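Local coordinates for protein bottromycin amidohydrolase (Streptomyces purpureus, PDB 6I5S) that is a thiazoline-specific, dizinc-containing amidohydrolase that probably removes the follower peptide from the amidine-bearing precursor in bottromycin biosynthesis, at residues A[27-40]-A[423-437]. Numbering follows the deposited sequence.
Sequences ALERLADRPRTHVF and LVDGVFLDGEDLDRL
Val-427, buried, is packed between the two arginines of the loop that follows helix 23-31. Its CG2 sits over the centre of the Arg-36 guanidinium, 3.5 Å from CZ, while CG1 meets Leu-31 O and Arg-34 CB. Extended from CG to NE, the Arg-36 chain carries its guanidinium across Val-427, where NH1 bonds to Asp-425 O at 2.9 Å and NH2 bonds back to Ala-32 O; the Asp-425 carboxylate is a longer ionic partner and pairs with Arg-133. The His-38 ring, edge-on, sends NE2 to buried Gly-426 O at 2.7 Å, nearly along the C=O axis. Asp-425 and Gly-426 form the tip of a beta hairpin closed by a type I' turn (Val-424 to Val-427), at one edge of the mixed sheet; residues 27-40 run past it from helix 23-31 into the small antiparallel sheet. Further along, buried Phe-40 lays CE1 over one face of Phe-428, planes at 56°, and Phe-404 touches both rings. Leu-31 CD1 meets buried Leu-437 CD1 tip to tip at 3.9 Å. The solvent side holds exposed Pro-35 and partly exposed Arg-34, which grips buried Asp-433 end-on, NH1 to OD2 (2.7 Å) and NH2 to OD1 (2.9 Å), from above the carboxylate plane; Asp-430 N reaches OD2 from the opposite face, within the capping box of helix 431-444.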
loop_
_atom_site.group_PDB
_atom_site.type_symbol
_atom_site.label_atom_id
_atom_site.label_comp_id
_atom_site.label_asym_id
_atom_site.label_seq_id
_atom_site.Cartn_x
_atom_site.Cartn_y
_atom_site.Cartn_z
ATOM N N ALA A 27 -16.195 11.013 -12.288
ATOM C CA ALA A 27 -15.961 9.766 -13.012
ATOM C C ALA A 27 -16.200 8.547 -12.127
ATOM O O ALA A 27 -16.845 7.577 -12.566
ATOM C CB ALA A 27 -14.562 9.738 -13.603
ATOM N N LEU A 28 -15.713 8.583 -10.870
ATOM C CA LEU A 28 -15.847 7.438 -9.969
ATOM C C LEU A 28 -17.316 7.265 -9.558
ATOM O O LEU A 28 -17.796 6.137 -9.417
ATOM C CB LEU A 28 -14.948 7.602 -8.741
ATOM C CG LEU A 28 -13.441 7.732 -8.999
ATOM C CD1 LEU A 28 -12.768 7.908 -7.711
ATOM C CD2 LEU A 28 -12.956 6.474 -9.629
ATOM N N GLU A 29 -18.052 8.367 -9.452
ATOM C CA GLU A 29 -19.510 8.274 -9.185
ATOM C C GLU A 29 -20.258 7.641 -10.346
ATOM O O GLU A 29 -21.117 6.783 -10.127
ATOM C CB GLU A 29 -20.062 9.655 -8.892
ATOM C CG GLU A 29 -19.595 10.179 -7.560
ATOM C CD GLU A 29 -20.270 11.504 -7.134
ATOM O OE1 GLU A 29 -20.978 12.135 -7.949
ATOM O OE2 GLU A 29 -20.092 11.915 -5.965
ATOM N N ARG A 30 -19.918 8.020 -11.590
ATOM C CA ARG A 30 -20.588 7.437 -12.760
ATOM C C ARG A 30 -20.321 5.948 -12.851
ATOM O O ARG A 30 -21.225 5.166 -13.153
ATOM C CB ARG A 30 -20.123 8.112 -14.052
ATOM C CG ARG A 30 -20.712 9.498 -14.294
ATOM C CD ARG A 30 -20.417 10.038 -15.737
ATOM N NE ARG A 30 -18.986 9.982 -16.062
ATOM C CZ ARG A 30 -18.116 10.962 -15.842
ATOM N NH1 ARG A 30 -18.523 12.107 -15.314
ATOM N NH2 ARG A 30 -16.833 10.796 -16.143
ATOM N N LEU A 31 -19.071 5.544 -12.610
ATOM C CA LEU A 31 -18.715 4.133 -12.653
ATOM C C LEU A 31 -19.465 3.314 -11.614
ATOM O O LEU A 31 -19.693 2.119 -11.836
ATOM C CB LEU A 31 -17.177 3.976 -12.494
ATOM C CG LEU A 31 -16.418 4.524 -13.709
ATOM C CD1 LEU A 31 -14.932 4.714 -13.340
ATOM C CD2 LEU A 31 -16.538 3.622 -14.951
ATOM N N ALA A 32 -19.900 3.933 -10.486
ATOM C CA ALA A 32 -20.555 3.169 -9.435
ATOM C C ALA A 32 -21.978 2.793 -9.823
ATOM O O ALA A 32 -22.611 1.988 -9.131
ATOM C CB ALA A 32 -20.509 3.960 -8.137
ATOM N N ASP A 33 -22.479 3.348 -10.911
ATOM C CA ASP A 33 -23.782 2.975 -11.453
ATOM C C ASP A 33 -23.698 1.764 -12.355
ATOM O O ASP A 33 -24.697 1.389 -12.986
ATOM C CB ASP A 33 -24.398 4.156 -12.219
ATOM C CG ASP A 33 -25.000 5.206 -11.330
ATOM O OD1 ASP A 33 -25.396 4.889 -10.192
ATOM O OD2 ASP A 33 -25.096 6.361 -11.792
ATOM N N ARG A 34 -22.565 1.139 -12.450
ATOM C CA ARG A 34 -22.427 0.069 -13.428
ATOM C C ARG A 34 -22.955 -1.238 -12.856
ATOM O O ARG A 34 -23.154 -1.354 -11.632
ATOM C CB ARG A 34 -20.977 -0.087 -13.818
ATOM C CG ARG A 34 -20.488 1.007 -14.722
ATOM C CD ARG A 34 -19.428 0.458 -15.534
ATOM N NE ARG A 34 -18.991 1.388 -16.556
ATOM C CZ ARG A 34 -17.810 1.274 -17.147
ATOM N NH1 ARG A 34 -17.032 0.255 -16.862
ATOM N NH2 ARG A 34 -17.426 2.142 -18.049
ATOM N N PRO A 35 -23.172 -2.244 -13.713
ATOM C CA PRO A 35 -23.624 -3.554 -13.222
ATOM C C PRO A 35 -22.603 -4.165 -12.273
ATOM O O PRO A 35 -21.383 -4.030 -12.468
ATOM C CB PRO A 35 -23.760 -4.383 -14.513
ATOM C CG PRO A 35 -23.899 -3.403 -15.581
ATOM C CD PRO A 35 -23.102 -2.213 -15.195
ATOM N N ARG A 36 -23.097 -4.861 -11.240
ATOM C CA ARG A 36 -22.201 -5.575 -10.320
ATOM C C ARG A 36 -22.438 -7.074 -10.376
ATOM O O ARG A 36 -22.050 -7.807 -9.458
ATOM C CB ARG A 36 -22.341 -5.058 -8.890
ATOM C CG ARG A 36 -21.848 -3.611 -8.775
ATOM C CD ARG A 36 -22.158 -2.997 -7.427
ATOM N NE ARG A 36 -21.933 -1.549 -7.477
ATOM C CZ ARG A 36 -20.873 -0.893 -7.016
ATOM N NH1 ARG A 36 -19.839 -1.528 -6.470
ATOM N NH2 ARG A 36 -20.827 0.428 -7.192
ATOM N N THR A 37 -23.051 -7.523 -11.468
ATOM C CA THR A 37 -23.355 -8.923 -11.695
ATOM C C THR A 37 -22.788 -9.301 -13.040
ATOM O O THR A 37 -23.014 -8.594 -14.021
ATOM C CB THR A 37 -24.881 -9.168 -11.634
ATOM O OG1 THR A 37 -25.313 -9.009 -10.264
ATOM C CG2 THR A 37 -25.221 -10.593 -12.157
ATOM N N HIS A 38 -22.024 -10.387 -13.083
ATOM C CA HIS A 38 -21.257 -10.742 -14.274
ATOM C C HIS A 38 -21.116 -12.245 -14.362
ATOM O O HIS A 38 -21.182 -12.947 -13.361
ATOM C CB HIS A 38 -19.836 -10.168 -14.242
ATOM C CG HIS A 38 -19.777 -8.691 -14.025
ATOM N ND1 HIS A 38 -19.897 -7.785 -15.061
ATOM C CD2 HIS A 38 -19.677 -7.962 -12.893
ATOM C CE1 HIS A 38 -19.830 -6.559 -14.571
ATOM N NE2 HIS A 38 -19.696 -6.639 -13.260
ATOM N N VAL A 39 -20.808 -12.710 -15.560
ATOM C CA VAL A 39 -20.208 -14.019 -15.776
ATOM C C VAL A 39 -18.960 -13.797 -16.620
ATOM O O VAL A 39 -19.039 -13.208 -17.703
ATOM C CB VAL A 39 -21.166 -14.990 -16.470
ATOM C CG1 VAL A 39 -20.467 -16.338 -16.708
ATOM C CG2 VAL A 39 -22.393 -15.172 -15.646
ATOM N N PHE A 40 -17.806 -14.228 -16.115
ATOM C CA PHE A 40 -16.548 -14.193 -16.869
ATOM C C PHE A 40 -16.218 -15.635 -17.241
ATOM O O PHE A 40 -16.071 -16.485 -16.356
ATOM C CB PHE A 40 -15.402 -13.579 -16.046
ATOM C CG PHE A 40 -15.649 -12.168 -15.590
ATOM C CD1 PHE A 40 -15.307 -11.103 -16.381
ATOM C CD2 PHE A 40 -16.255 -11.911 -14.379
ATOM C CE1 PHE A 40 -15.562 -9.826 -15.981
ATOM C CE2 PHE A 40 -16.486 -10.648 -13.970
ATOM C CZ PHE A 40 -16.151 -9.599 -14.768
ATOM N N LEU A 423 -11.824 -5.628 -11.334
ATOM C CA LEU A 423 -13.147 -5.756 -10.719
ATOM C C LEU A 423 -13.101 -5.215 -9.303
ATOM O O LEU A 423 -12.334 -5.719 -8.470
ATOM C CB LEU A 423 -13.550 -7.219 -10.690
ATOM C CG LEU A 423 -14.981 -7.594 -10.350
ATOM C CD1 LEU A 423 -15.965 -7.049 -11.370
ATOM C CD2 LEU A 423 -15.068 -9.100 -10.314
ATOM N N VAL A 424 -13.938 -4.210 -9.012
ATOM C CA VAL A 424 -13.903 -3.508 -7.735
ATOM C C VAL A 424 -15.296 -3.590 -7.162
ATOM O O VAL A 424 -16.204 -2.920 -7.682
ATOM C CB VAL A 424 -13.495 -2.038 -7.869
ATOM C CG1 VAL A 424 -13.325 -1.418 -6.482
ATOM C CG2 VAL A 424 -12.320 -1.850 -8.723
ATOM N N ASP A 425 -15.471 -4.382 -6.105
ATOM C CA ASP A 425 -16.814 -4.578 -5.489
ATOM C C ASP A 425 -17.831 -4.846 -6.596
ATOM O O ASP A 425 -18.953 -4.313 -6.590
ATOM C CB ASP A 425 -17.218 -3.361 -4.636
ATOM C CG ASP A 425 -18.413 -3.618 -3.743
ATOM O OD1 ASP A 425 -18.761 -4.800 -3.491
ATOM O OD2 ASP A 425 -19.018 -2.618 -3.251
ATOM N N GLY A 426 -17.437 -5.670 -7.570
ATOM C CA GLY A 426 -18.342 -6.063 -8.674
ATOM C C GLY A 426 -18.396 -5.179 -9.901
ATOM O O GLY A 426 -18.968 -5.602 -10.929
ATOM N N VAL A 427 -17.869 -3.961 -9.854
ATOM C CA VAL A 427 -17.841 -3.121 -11.053
ATOM C C VAL A 427 -16.618 -3.513 -11.869
ATOM O O VAL A 427 -15.493 -3.492 -11.358
ATOM C CB VAL A 427 -17.787 -1.630 -10.693
ATOM C CG1 VAL A 427 -17.536 -0.788 -11.918
ATOM C CG2 VAL A 427 -19.044 -1.199 -9.954
ATOM N N PHE A 428 -16.821 -3.815 -13.132
ATOM C CA PHE A 428 -15.715 -4.237 -13.994
ATOM C C PHE A 428 -15.198 -3.043 -14.777
ATOM O O PHE A 428 -15.873 -2.543 -15.679
ATOM C CB PHE A 428 -16.133 -5.334 -14.967
ATOM C CG PHE A 428 -14.966 -5.910 -15.773
ATOM C CD1 PHE A 428 -13.970 -6.638 -15.136
ATOM C CD2 PHE A 428 -14.878 -5.751 -17.166
ATOM C CE1 PHE A 428 -12.902 -7.169 -15.843
ATOM C CE2 PHE A 428 -13.807 -6.288 -17.878
ATOM C CZ PHE A 428 -12.830 -7.013 -17.231
ATOM N N LEU A 429 -13.982 -2.634 -14.473
ATOM C CA LEU A 429 -13.261 -1.610 -15.228
ATOM C C LEU A 429 -12.434 -2.325 -16.283
ATOM O O LEU A 429 -11.440 -2.981 -15.936
ATOM C CB LEU A 429 -12.351 -0.793 -14.327
ATOM C CG LEU A 429 -13.006 -0.192 -13.037
ATOM C CD1 LEU A 429 -12.000 0.436 -12.130
ATOM C CD2 LEU A 429 -14.098 0.806 -13.471
ATOM N N ASP A 430 -12.806 -2.183 -17.559
ATOM C CA ASP A 430 -12.034 -2.816 -18.610
ATOM C C ASP A 430 -10.814 -1.968 -18.973
ATOM O O ASP A 430 -10.551 -0.921 -18.396
ATOM C CB ASP A 430 -12.904 -3.144 -19.844
ATOM C CG ASP A 430 -13.398 -1.939 -20.597
ATOM O OD1 ASP A 430 -12.826 -0.852 -20.509
ATOM O OD2 ASP A 430 -14.421 -2.071 -21.323
ATOM N N GLY A 431 -10.031 -2.447 -19.936
ATOM C CA GLY A 431 -8.770 -1.793 -20.231
ATOM C C GLY A 431 -8.956 -0.378 -20.726
ATOM O O GLY A 431 -8.160 0.497 -20.428
ATOM N N GLU A 432 -10.030 -0.125 -21.479
ATOM C CA GLU A 432 -10.266 1.232 -21.929
ATOM C C GLU A 432 -10.709 2.110 -20.785
ATOM O O GLU A 432 -10.343 3.281 -20.738
ATOM C CB GLU A 432 -11.303 1.253 -23.076
ATOM C CG GLU A 432 -10.786 0.569 -24.358
ATOM C CD GLU A 432 -11.630 0.857 -25.602
ATOM O OE1 GLU A 432 -12.744 1.396 -25.455
ATOM O OE2 GLU A 432 -11.175 0.545 -26.725
ATOM N N ASP A 433 -11.506 1.568 -19.856
ATOM C CA ASP A 433 -11.837 2.293 -18.623
ATOM C C ASP A 433 -10.578 2.646 -17.844
ATOM O O ASP A 433 -10.459 3.748 -17.307
ATOM C CB ASP A 433 -12.715 1.450 -17.714
ATOM C CG ASP A 433 -14.114 1.188 -18.290
ATOM O OD1 ASP A 433 -14.672 2.072 -19.012
ATOM O OD2 ASP A 433 -14.641 0.089 -18.007
ATOM N N LEU A 434 -9.641 1.713 -17.774
ATOM C CA LEU A 434 -8.418 1.945 -16.984
ATOM C C LEU A 434 -7.549 2.987 -17.668
ATOM O O LEU A 434 -7.038 3.901 -17.015
ATOM C CB LEU A 434 -7.668 0.633 -16.754
ATOM C CG LEU A 434 -8.365 -0.460 -15.972
ATOM C CD1 LEU A 434 -7.613 -1.760 -16.020
ATOM C CD2 LEU A 434 -8.555 -0.027 -14.514
ATOM N N ASP A 435 -7.420 2.911 -19.004
ATOM C CA ASP A 435 -6.696 3.933 -19.737
ATOM C C ASP A 435 -7.304 5.304 -19.509
ATOM O O ASP A 435 -6.582 6.297 -19.376
ATOM C CB ASP A 435 -6.737 3.628 -21.235
ATOM C CG ASP A 435 -5.927 2.415 -21.641
ATOM O OD1 ASP A 435 -5.106 1.903 -20.883
ATOM O OD2 ASP A 435 -6.109 1.988 -22.825
ATOM N N ARG A 436 -8.648 5.386 -19.561
ATOM C CA ARG A 436 -9.311 6.675 -19.453
ATOM C C ARG A 436 -9.147 7.264 -18.044
ATOM O O ARG A 436 -8.936 8.475 -17.886
ATOM C CB ARG A 436 -10.796 6.499 -19.803
ATOM C CG ARG A 436 -11.640 7.754 -19.819
ATOM C CD ARG A 436 -13.052 7.457 -20.357
ATOM N NE ARG A 436 -13.020 6.848 -21.694
ATOM C CZ ARG A 436 -13.461 5.629 -22.003
ATOM N NH1 ARG A 436 -13.997 4.827 -21.084
ATOM N NH2 ARG A 436 -13.372 5.207 -23.259
ATOM N N LEU A 437 -9.276 6.430 -17.015
ATOM C CA LEU A 437 -9.077 6.903 -15.638
ATOM C C LEU A 437 -7.661 7.386 -15.420
ATOM O O LEU A 437 -7.435 8.454 -14.851
ATOM C CB LEU A 437 -9.403 5.799 -14.624
ATOM C CG LEU A 437 -10.893 5.484 -14.380
ATOM C CD1 LEU A 437 -11.098 4.219 -13.532
ATOM C CD2 LEU A 437 -11.466 6.633 -13.670
HETATM O O HOH W 1 -19.441 -3.446 -14.296
HETATM O O HOH W 2 -17.099 -0.414 -6.915
#